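Local coordinates for molinate hydrolase (Gulosibacter molinativorax, PDB 4UB9), which hydrolyses the thiocarbamate herbicide molinate, as a zinc-binding member of the amidohydrolase family, at residues V224-R229 and V267-E271. Sequence-based numbering, arbitrary orientation.
Sequences VRPLIR and VLVDE
Glu271 OE2 is gripped from several directions: Arg225 NH1 donates to it at 2.8 Å, a water donates at 2.8 Å, and Arg274 adds a second salt bridge from the same helix. The Arg225 bond lies in the guanidinium plane and meets the anti lone pair of OE2, with the carboxylate turned 71° from that plane. Arg225 NH1 also reaches Asp270 OD2 at 3.2 Å, a partner tilted somewhat out of the plane, so one nitrogen serves two acids. Extended through chi2, the long Arg225 chain bends at chi3 (-70°), which swings the guanidinium across the neighbouring helix, where Val267 CG1 lies over one face. A leucine in place of Arg225 would probably leave Asp270 and Glu271 without their shared cation across the interface. These helices, 221-232 and 262-275, each precede a strand of one parallel sheet (239-242 and 279-282), consistent with neighbouring outer helices of the family's TIM barrel; their axes approach to 9.4 Å. Beneath the charges, Leu268 CD2 rests against both Val224 CG1 and Ile228 CB, 3.7 Å from each; such side chains bring no polar atoms into the buried seam. Ile228 CG2 presses on the methylenes of Glu271, whose bend at chi2 (-66°) turns the carboxylate back over the aliphatic part of Arg229, with Glu271 OE1 3.4 Å from Arg229 CD.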
ATOM      1  N   VAL A 224     -17.039   7.133  30.926  1.00 39.51           N
ATOM      2  CA  VAL A 224     -17.836   7.278  29.707  1.00 39.72           C
ATOM      3  C   VAL A 224     -19.081   8.113  29.974  1.00 39.39           C
ATOM      4  O   VAL A 224     -19.497   8.917  29.147  1.00 34.88           O
ATOM      5  CB  VAL A 224     -18.274   5.929  29.182  1.00 40.59           C
ATOM      6  CG1 VAL A 224     -19.283   6.085  28.062  1.00 43.99           C
ATOM      7  CG2 VAL A 224     -17.074   5.150  28.678  1.00 44.38           C
ATOM      8  N   ARG A 225     -19.649   7.932  31.162  1.00 39.22           N
ATOM      9  CA  ARG A 225     -20.924   8.556  31.508  1.00 37.94           C
ATOM     10  C   ARG A 225     -20.940  10.059  31.302  1.00 35.75           C
ATOM     11  O   ARG A 225     -21.790  10.562  30.594  1.00 35.21           O
ATOM     12  CB  ARG A 225     -21.352   8.240  32.941  1.00 40.91           C
ATOM     13  CG  ARG A 225     -22.782   8.688  33.234  1.00 43.03           C
ATOM     14  CD  ARG A 225     -23.274   8.270  34.609  1.00 40.96           C
ATOM     15  NE  ARG A 225     -23.486   6.818  34.716  1.00 38.36           N
ATOM     16  CZ  ARG A 225     -24.533   6.144  34.257  1.00 32.42           C
ATOM     17  NH1 ARG A 225     -25.500   6.740  33.627  1.00 35.77           N
ATOM     18  NH2 ARG A 225     -24.602   4.837  34.430  1.00 31.70           N
ATOM     19  N   PRO A 226     -20.007  10.788  31.907  1.00 34.23           N
ATOM     20  CA  PRO A 226     -20.099  12.228  31.691  1.00 34.81           C
ATOM     21  C   PRO A 226     -19.869  12.662  30.253  1.00 33.30           C
ATOM     22  O   PRO A 226     -20.371  13.706  29.822  1.00 32.57           O
ATOM     23  CB  PRO A 226     -18.976  12.803  32.599  1.00 35.17           C
ATOM     24  CG  PRO A 226     -18.100  11.641  32.943  1.00 35.74           C
ATOM     25  CD  PRO A 226     -18.998  10.435  32.918  1.00 35.35           C
ATOM     26  N   LEU A 227     -19.065  11.897  29.523  1.00 36.77           N
ATOM     27  CA  LEU A 227     -18.735  12.262  28.120  1.00 32.61           C
ATOM     28  C   LEU A 227     -19.966  12.170  27.223  1.00 33.76           C
ATOM     29  O   LEU A 227     -20.281  13.110  26.490  1.00 32.63           O
ATOM     30  CB  LEU A 227     -17.630  11.403  27.570  1.00 32.47           C
ATOM     31  CG  LEU A 227     -16.273  11.606  28.270  1.00 30.30           C
ATOM     32  CD1 LEU A 227     -15.247  10.626  27.700  1.00 29.54           C
ATOM     33  CD2 LEU A 227     -15.748  13.021  28.123  1.00 31.95           C
ATOM     34  N   ILE A 228     -20.688  11.065  27.340  1.00 31.36           N
ATOM     35  CA  ILE A 228     -21.931  10.907  26.583  1.00 33.14           C
ATOM     36  C   ILE A 228     -23.001  11.894  27.024  1.00 38.16           C
ATOM     37  O   ILE A 228     -23.703  12.479  26.208  1.00 38.22           O
ATOM     38  CB  ILE A 228     -22.511   9.494  26.602  1.00 33.95           C
ATOM     39  CG1 ILE A 228     -23.787   9.428  25.761  1.00 34.36           C
ATOM     40  CG2 ILE A 228     -22.834   9.018  28.016  1.00 34.71           C
ATOM     41  CD1 ILE A 228     -23.566   9.657  24.283  1.00 32.54           C
ATOM     42  N   ARG A 229     -23.099  12.140  28.318  1.00 38.66           N
ATOM     43  CA  ARG A 229     -24.050  13.119  28.802  1.00 37.57           C
ATOM     44  C   ARG A 229     -23.779  14.510  28.265  1.00 35.94           C
ATOM     45  O   ARG A 229     -24.671  15.205  27.798  1.00 43.08           O
ATOM     46  CB  ARG A 229     -24.050  13.175  30.312  1.00 39.68           C
ATOM     47  CG  ARG A 229     -25.097  14.138  30.798  1.00 41.93           C
ATOM     48  CD  ARG A 229     -25.403  13.831  32.243  1.00 45.76           C
ATOM     49  NE  ARG A 229     -26.509  14.637  32.707  1.00 49.30           N
ATOM     50  CZ  ARG A 229     -26.987  14.618  33.944  1.00 55.63           C
ATOM     51  NH1 ARG A 229     -26.469  13.803  34.864  1.00 57.40           N
ATOM     52  NH2 ARG A 229     -28.008  15.415  34.259  1.00 50.85           N
ATOM     53  N   VAL A 267     -24.499   2.152  29.961  1.00 30.21           N
ATOM     54  CA  VAL A 267     -24.319   3.554  30.343  1.00 31.87           C
ATOM     55  C   VAL A 267     -24.784   4.491  29.246  1.00 31.85           C
ATOM     56  O   VAL A 267     -25.473   5.466  29.484  1.00 31.49           O
ATOM     57  CB  VAL A 267     -22.842   3.846  30.638  1.00 32.92           C
ATOM     58  CG1 VAL A 267     -22.578   5.328  30.728  1.00 31.12           C
ATOM     59  CG2 VAL A 267     -22.437   3.120  31.928  1.00 35.30           C
ATOM     60  N   LEU A 268     -24.391   4.174  28.023  1.00 35.19           N
ATOM     61  CA  LEU A 268     -24.729   5.015  26.870  1.00 33.42           C
ATOM     62  C   LEU A 268     -26.223   5.059  26.665  1.00 31.61           C
ATOM     63  O   LEU A 268     -26.813   6.111  26.495  1.00 33.11           O
ATOM     64  CB  LEU A 268     -24.047   4.506  25.612  1.00 34.05           C
ATOM     65  CG  LEU A 268     -22.518   4.554  25.600  1.00 32.33           C
ATOM     66  CD1 LEU A 268     -22.001   3.786  24.388  1.00 36.33           C
ATOM     67  CD2 LEU A 268     -22.017   5.975  25.547  1.00 30.25           C
ATOM     68  N   VAL A 269     -26.832   3.895  26.675  1.00 37.91           N
ATOM     69  CA  VAL A 269     -28.297   3.793  26.509  1.00 41.40           C
ATOM     70  C   VAL A 269     -29.068   4.582  27.600  1.00 37.83           C
ATOM     71  O   VAL A 269     -29.952   5.357  27.298  1.00 39.15           O
ATOM     72  CB  VAL A 269     -28.747   2.331  26.472  1.00 39.26           C
ATOM     73  CG1 VAL A 269     -30.276   2.229  26.499  1.00 37.85           C
ATOM     74  CG2 VAL A 269     -28.202   1.679  25.207  1.00 40.43           C
ATOM     75  N   ASP A 270     -28.672   4.386  28.842  1.00 36.23           N
ATOM     76  CA  ASP A 270     -29.269   5.048  29.976  1.00 33.18           C
ATOM     77  C   ASP A 270     -29.167   6.554  29.842  1.00 30.62           C
ATOM     78  O   ASP A 270     -30.164   7.276  30.052  1.00 30.76           O
ATOM     79  CB  ASP A 270     -28.617   4.516  31.258  1.00 38.51           C
ATOM     80  CG  ASP A 270     -29.211   5.112  32.541  1.00 41.16           C
ATOM     81  OD1 ASP A 270     -30.416   4.827  32.695  1.00 41.17           O
ATOM     82  OD2 ASP A 270     -28.516   5.853  33.322  1.00 42.85           O
ATOM     83  N   GLU A 271     -28.034   7.050  29.383  1.00 28.94           N
ATOM     84  CA  GLU A 271     -27.906   8.521  29.203  1.00 32.44           C
ATOM     85  C   GLU A 271     -28.756   9.100  28.055  1.00 33.96           C
ATOM     86  O   GLU A 271     -29.151  10.270  28.083  1.00 34.44           O
ATOM     87  CB  GLU A 271     -26.435   8.930  29.050  1.00 32.41           C
ATOM     88  CG  GLU A 271     -25.669   8.758  30.348  1.00 38.48           C
ATOM     89  CD  GLU A 271     -26.151   9.716  31.451  1.00 42.57           C
ATOM     90  OE1 GLU A 271     -26.620  10.815  31.126  1.00 35.92           O
ATOM     91  OE2 GLU A 271     -26.061   9.345  32.638  1.00 47.24           O
TER
HETATM   92  O   HOH W   1     -25.824  11.494  34.341  1.00 43.18           O